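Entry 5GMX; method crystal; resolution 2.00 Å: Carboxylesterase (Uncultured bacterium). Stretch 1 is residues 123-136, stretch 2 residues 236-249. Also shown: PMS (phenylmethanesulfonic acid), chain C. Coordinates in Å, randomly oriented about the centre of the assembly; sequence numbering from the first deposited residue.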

# COMPACT_ATOMS: atom_id res chain seq x y z
N ILE A 123 -10.34 14.19 7.37
CA ILE A 123 -9.95 15.00 6.21
C ILE A 123 -9.74 14.09 5.01
O ILE A 123 -8.66 14.03 4.41
CB ILE A 123 -8.70 15.84 6.49
CG1 ILE A 123 -7.64 15.02 7.22
CG2 ILE A 123 -9.05 17.05 7.36
CD1 ILE A 123 -6.37 15.78 7.45
N CYS A 124 -10.81 13.38 4.66
CA CYS A 124 -10.77 12.27 3.72
C CYS A 124 -10.31 12.68 2.32
O CYS A 124 -9.82 11.84 1.55
CB CYS A 124 -12.15 11.61 3.67
SG CYS A 124 -12.93 11.41 5.33
N GLY A 125 -10.46 13.96 2.00
CA GLY A 125 -10.00 14.51 0.74
C GLY A 125 -10.02 16.03 0.81
O GLY A 125 -10.63 16.60 1.71
N PRO A 126 -9.35 16.70 -0.14
CA PRO A 126 -9.30 18.17 -0.12
C PRO A 126 -10.68 18.76 -0.35
O PRO A 126 -11.42 18.23 -1.18
CB PRO A 126 -8.36 18.52 -1.29
CG PRO A 126 -7.65 17.22 -1.62
CD PRO A 126 -8.62 16.14 -1.29
N ARG A 127 -11.04 19.82 0.36
CA ARG A 127 -12.36 20.40 0.20
C ARG A 127 -12.51 21.09 -1.15
O ARG A 127 -13.57 21.05 -1.77
CB ARG A 127 -12.66 21.38 1.33
CG ARG A 127 -13.24 20.71 2.56
CD ARG A 127 -13.59 21.71 3.65
NE ARG A 127 -13.98 21.00 4.87
CZ ARG A 127 -15.20 20.52 5.09
NH1 ARG A 127 -16.14 20.68 4.17
NH2 ARG A 127 -15.47 19.88 6.22
N GLU A 128 -11.43 21.70 -1.62
CA GLU A 128 -11.48 22.41 -2.89
C GLU A 128 -10.93 21.57 -4.04
O GLU A 128 -10.11 20.68 -3.83
CB GLU A 128 -10.74 23.74 -2.77
CG GLU A 128 -11.43 24.70 -1.80
CD GLU A 128 -10.59 25.92 -1.46
OE1 GLU A 128 -9.37 25.89 -1.69
OE2 GLU A 128 -11.18 26.91 -0.97
N ARG A 129 -11.40 21.87 -5.24
CA ARG A 129 -11.00 21.16 -6.44
C ARG A 129 -9.50 21.31 -6.67
O ARG A 129 -8.98 22.42 -6.71
CB ARG A 129 -11.80 21.67 -7.64
CG ARG A 129 -11.99 20.66 -8.76
CD ARG A 129 -13.14 21.07 -9.67
NE ARG A 129 -13.16 22.51 -9.93
CZ ARG A 129 -12.41 23.12 -10.84
NH1 ARG A 129 -11.57 22.42 -11.59
NH2 ARG A 129 -12.50 24.43 -11.00
N VAL A 130 -8.81 20.18 -6.86
CA VAL A 130 -7.37 20.21 -7.07
C VAL A 130 -6.98 19.62 -8.43
O VAL A 130 -7.65 18.73 -8.95
CB VAL A 130 -6.62 19.45 -5.95
CG1 VAL A 130 -6.90 20.06 -4.59
CG2 VAL A 130 -6.98 17.98 -5.95
N GLU A 131 -5.90 20.15 -8.99
CA GLU A 131 -5.31 19.60 -10.21
C GLU A 131 -4.29 18.52 -9.81
O GLU A 131 -3.92 18.43 -8.65
CB GLU A 131 -4.62 20.70 -11.03
CG GLU A 131 -5.49 21.92 -11.35
CD GLU A 131 -6.70 21.59 -12.22
OE1 GLU A 131 -6.58 20.72 -13.11
OE2 GLU A 131 -7.76 22.22 -12.01
N MSE A 132 -3.85 17.72 -10.78
CA MSE A 132 -2.82 16.72 -10.53
C MSE A 132 -1.50 17.38 -10.12
O MSE A 132 -0.77 16.89 -9.24
CB MSE A 132 -2.61 15.86 -11.78
CG MSE A 132 -3.78 14.97 -12.12
SE MSE A 132 -3.97 13.55 -10.81
CE MSE A 132 -5.60 12.69 -11.48
N ALA A 133 -1.20 18.51 -10.77
CA ALA A 133 -0.02 19.28 -10.42
C ALA A 133 -0.04 19.65 -8.95
O ALA A 133 1.00 19.69 -8.30
CB ALA A 133 0.08 20.54 -11.29
N ASP A 134 -1.24 19.89 -8.42
CA ASP A 134 -1.40 20.20 -7.01
C ASP A 134 -0.98 19.00 -6.17
O ASP A 134 -0.34 19.15 -5.14
CB ASP A 134 -2.85 20.57 -6.70
CG ASP A 134 -3.30 21.80 -7.46
OD1 ASP A 134 -2.50 22.75 -7.57
OD2 ASP A 134 -4.46 21.81 -7.93
N LEU A 135 -1.34 17.81 -6.65
CA LEU A 135 -0.93 16.58 -5.99
C LEU A 135 0.59 16.46 -5.94
O LEU A 135 1.14 15.95 -4.96
CB LEU A 135 -1.52 15.37 -6.72
CG LEU A 135 -2.40 14.42 -5.92
CD1 LEU A 135 -3.49 15.19 -5.20
CD2 LEU A 135 -3.00 13.38 -6.86
N TYR A 136 1.26 16.95 -6.98
CA TYR A 136 2.71 16.78 -7.05
C TYR A 136 3.47 17.78 -6.17
O TYR A 136 4.65 17.58 -5.89
CB TYR A 136 3.19 16.86 -8.50
CG TYR A 136 2.46 15.91 -9.42
CD1 TYR A 136 1.84 14.77 -8.93
CD2 TYR A 136 2.38 16.15 -10.79
CE1 TYR A 136 1.17 13.90 -9.76
CE2 TYR A 136 1.72 15.28 -11.63
CZ TYR A 136 1.11 14.16 -11.11
OH TYR A 136 0.43 13.29 -11.93
N SER A 236 -22.10 12.40 0.27
CA SER A 236 -21.67 13.30 1.34
C SER A 236 -20.44 14.10 0.92
O SER A 236 -19.74 13.72 -0.02
CB SER A 236 -21.37 12.52 2.62
OG SER A 236 -20.21 11.71 2.43
N ASP A 237 -20.17 15.19 1.62
CA ASP A 237 -18.99 16.01 1.34
C ASP A 237 -17.72 15.14 1.38
O ASP A 237 -16.85 15.27 0.52
CB ASP A 237 -18.87 17.14 2.37
CG ASP A 237 -19.79 18.34 2.07
OD1 ASP A 237 -20.56 18.32 1.09
OD2 ASP A 237 -19.75 19.30 2.87
N ALA A 238 -17.62 14.25 2.36
CA ALA A 238 -16.43 13.40 2.53
C ALA A 238 -16.20 12.47 1.33
O ALA A 238 -15.11 12.45 0.74
CB ALA A 238 -16.55 12.60 3.81
N LEU A 239 -17.22 11.71 0.97
CA LEU A 239 -17.11 10.75 -0.13
C LEU A 239 -16.82 11.49 -1.43
O LEU A 239 -15.95 11.09 -2.22
CB LEU A 239 -18.39 9.92 -0.25
CG LEU A 239 -18.56 9.06 -1.50
CD1 LEU A 239 -17.41 8.07 -1.65
CD2 LEU A 239 -19.91 8.35 -1.49
N TYR A 240 -17.55 12.58 -1.64
CA TYR A 240 -17.39 13.38 -2.84
C TYR A 240 -15.98 13.95 -2.97
O TYR A 240 -15.38 13.89 -4.04
CB TYR A 240 -18.42 14.51 -2.88
CG TYR A 240 -18.20 15.42 -4.07
CD1 TYR A 240 -18.61 15.04 -5.34
CD2 TYR A 240 -17.55 16.63 -3.91
CE1 TYR A 240 -18.38 15.86 -6.43
CE2 TYR A 240 -17.32 17.46 -4.99
CZ TYR A 240 -17.75 17.08 -6.25
OH TYR A 240 -17.51 17.93 -7.31
N CYS A 241 -15.44 14.51 -1.89
CA CYS A 241 -14.11 15.09 -1.95
C CYS A 241 -13.04 14.02 -2.12
O CYS A 241 -12.05 14.21 -2.82
CB CYS A 241 -13.83 15.93 -0.71
SG CYS A 241 -14.77 17.50 -0.65
N ALA A 242 -13.24 12.88 -1.47
CA ALA A 242 -12.31 11.77 -1.60
C ALA A 242 -12.30 11.17 -3.02
O ALA A 242 -11.30 10.61 -3.45
CB ALA A 242 -12.63 10.70 -0.57
N MSE A 243 -13.42 11.30 -3.74
CA MSE A 243 -13.54 10.69 -5.07
C MSE A 243 -13.43 11.65 -6.25
O MSE A 243 -13.27 11.22 -7.39
CB MSE A 243 -14.86 9.93 -5.18
CG MSE A 243 -14.95 8.66 -4.33
SE MSE A 243 -13.52 7.36 -4.67
CE MSE A 243 -12.70 7.39 -2.91
N ALA A 244 -13.53 12.95 -6.00
CA ALA A 244 -13.59 13.90 -7.11
C ALA A 244 -12.44 14.89 -7.12
O ALA A 244 -12.24 15.60 -8.11
CB ALA A 244 -14.91 14.65 -7.08
N HIS A 245 -11.68 14.94 -6.02
CA HIS A 245 -10.62 15.93 -5.86
C HIS A 245 -9.24 15.30 -5.60
O HIS A 245 -8.77 15.28 -4.46
CB HIS A 245 -10.94 16.90 -4.72
CG HIS A 245 -12.16 17.74 -4.95
ND1 HIS A 245 -12.73 18.51 -3.96
CD2 HIS A 245 -12.92 17.93 -6.05
CE1 HIS A 245 -13.79 19.14 -4.44
NE2 HIS A 245 -13.92 18.80 -5.72
N PRO A 246 -8.57 14.80 -6.66
CA PRO A 246 -9.03 14.69 -8.04
C PRO A 246 -9.55 13.28 -8.31
O PRO A 246 -9.36 12.40 -7.47
CB PRO A 246 -7.76 14.97 -8.83
CG PRO A 246 -6.68 14.31 -7.98
CD PRO A 246 -7.17 14.37 -6.53
N PRO A 247 -10.23 13.08 -9.44
CA PRO A 247 -10.60 11.69 -9.74
C PRO A 247 -9.43 10.92 -10.36
O PRO A 247 -8.83 11.41 -11.31
CB PRO A 247 -11.77 11.83 -10.72
CG PRO A 247 -11.70 13.24 -11.25
CD PRO A 247 -10.66 14.01 -10.49
N LEU A 248 -9.11 9.75 -9.82
CA LEU A 248 -8.01 8.94 -10.34
C LEU A 248 -8.51 8.05 -11.46
O LEU A 248 -9.69 7.71 -11.52
CB LEU A 248 -7.38 8.09 -9.24
CG LEU A 248 -6.73 8.81 -8.06
CD1 LEU A 248 -6.01 7.79 -7.19
CD2 LEU A 248 -5.78 9.93 -8.50
N THR A 249 -7.61 7.68 -12.36
CA THR A 249 -7.95 6.81 -13.49
C THR A 249 -6.82 5.82 -13.74
O THR A 249 -5.73 5.98 -13.20
CB THR A 249 -8.21 7.63 -14.78
OG1 THR A 249 -7.02 8.35 -15.14
CG2 THR A 249 -9.37 8.61 -14.60
C PMS C . -6.53 4.51 -4.35
S PMS C . -6.66 2.84 -3.75
C1 PMS C . -7.80 4.99 -5.02
C2 PMS C . -7.97 4.84 -6.39
C3 PMS C . -9.14 5.28 -7.00
C4 PMS C . -10.14 5.88 -6.25
C5 PMS C . -9.97 6.03 -4.88
C6 PMS C . -8.80 5.59 -4.27
O2S PMS C . -8.05 2.43 -3.33
O1S PMS C . -6.40 1.84 -4.86
O HOH W 1 -18.73 19.49 5.40
O HOH W 2 -10.19 17.95 -8.80

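Packing of residues 123-136 against residues 236-249 of the carboxylesterase. The first stretch runs as a loop along the helix 237-244 and the residues after it, then enters a helix of its own at Met-132; together the two bury 660 Å² of surface, both sides summed. Ile-123 points away and takes no part. Contact begins at Cys-124, whose CB is directed toward the helix: its SG lies 4.1 Å from Ala-238 CB and its own CB 4.4 Å from Ala-242 CB, an apolar fit against two alanines one helical turn apart. At Gly-125 the backbones come close, with CA 4.3 Å from Ala-242 CA. The absence of a side chain matters here, because an ideal CB on Gly-125 would sit 2.7 Å from Cys-241 O and 2.8 Å from Ala-242 N, clashing with both.

Pro-126 supplies a clear direct hydrogen bond between the stretches. Pro-126 O accepts from His-245 ND1 at 3.1 Å, with a nearly straight N-H...O angle of 164°, and the same O lies 3.4 Å from Cys-241 CB. His-245, the first residue to leave helical phi/psi after the helix, has its CA-to-CB bond pointing toward the loop and has 102 Å² covered by it, more than any other residue of either stretch. The loop bends around this ring. Pro-126 O and Arg-127 O lie at its edge, the latter 3.3 Å from His-245 CE1. The Arg-127 side chain starts away from the helix, yet its end returns. Arg-127 NH1 stays 4.1 Å from Asp-237 OD2, beyond salt-bridge range, and water 1 bridges the opposite charges, accepting from Arg-127 NH1 at 3.1 Å and donating to Asp-237 OD2 at 2.7 Å.

The backbone of Glu-128 and Arg-129 passes over one face of the His-245 ring. Glu-128 O approaches His-245 ND1 to 3.4 Å, but at a poor angle for a hydrogen bond. Arg-129 CA stands 3.7 Å from the centroid of the His-245 ring and only 7° off its normal, a CH-pi contact in which a polarised CH meets the aromatic electrons. A second water bridge joins the backbones: water 2 donates to Val-130 O at 2.7 Å and to Ala-244 O at 3.2 Å.

From Val-130 onward the contact is mainly apolar and centres on Pro-246, which follows a cis peptide bond. Val-130 CG2 packs 3.7 Å from Pro-246 CD. Glu-131 is the N-cap residue of the next helix; Glu-131 N donates to Asp-134 OD2 at a very short 2.4 Å, tying down the first turn. Selenomethionine Met-132 then reaches across, with SE 4.0 Å from Pro-246 CG and CE 3.5 Å from Pro-247 O and 4.1 Å from Leu-248 CD2. Leu-135, one turn along, adds CD2 at 4.0 Å from Pro-246 CG. Ala-133, Asp-134 and Tyr-136 make no contact with the second stretch.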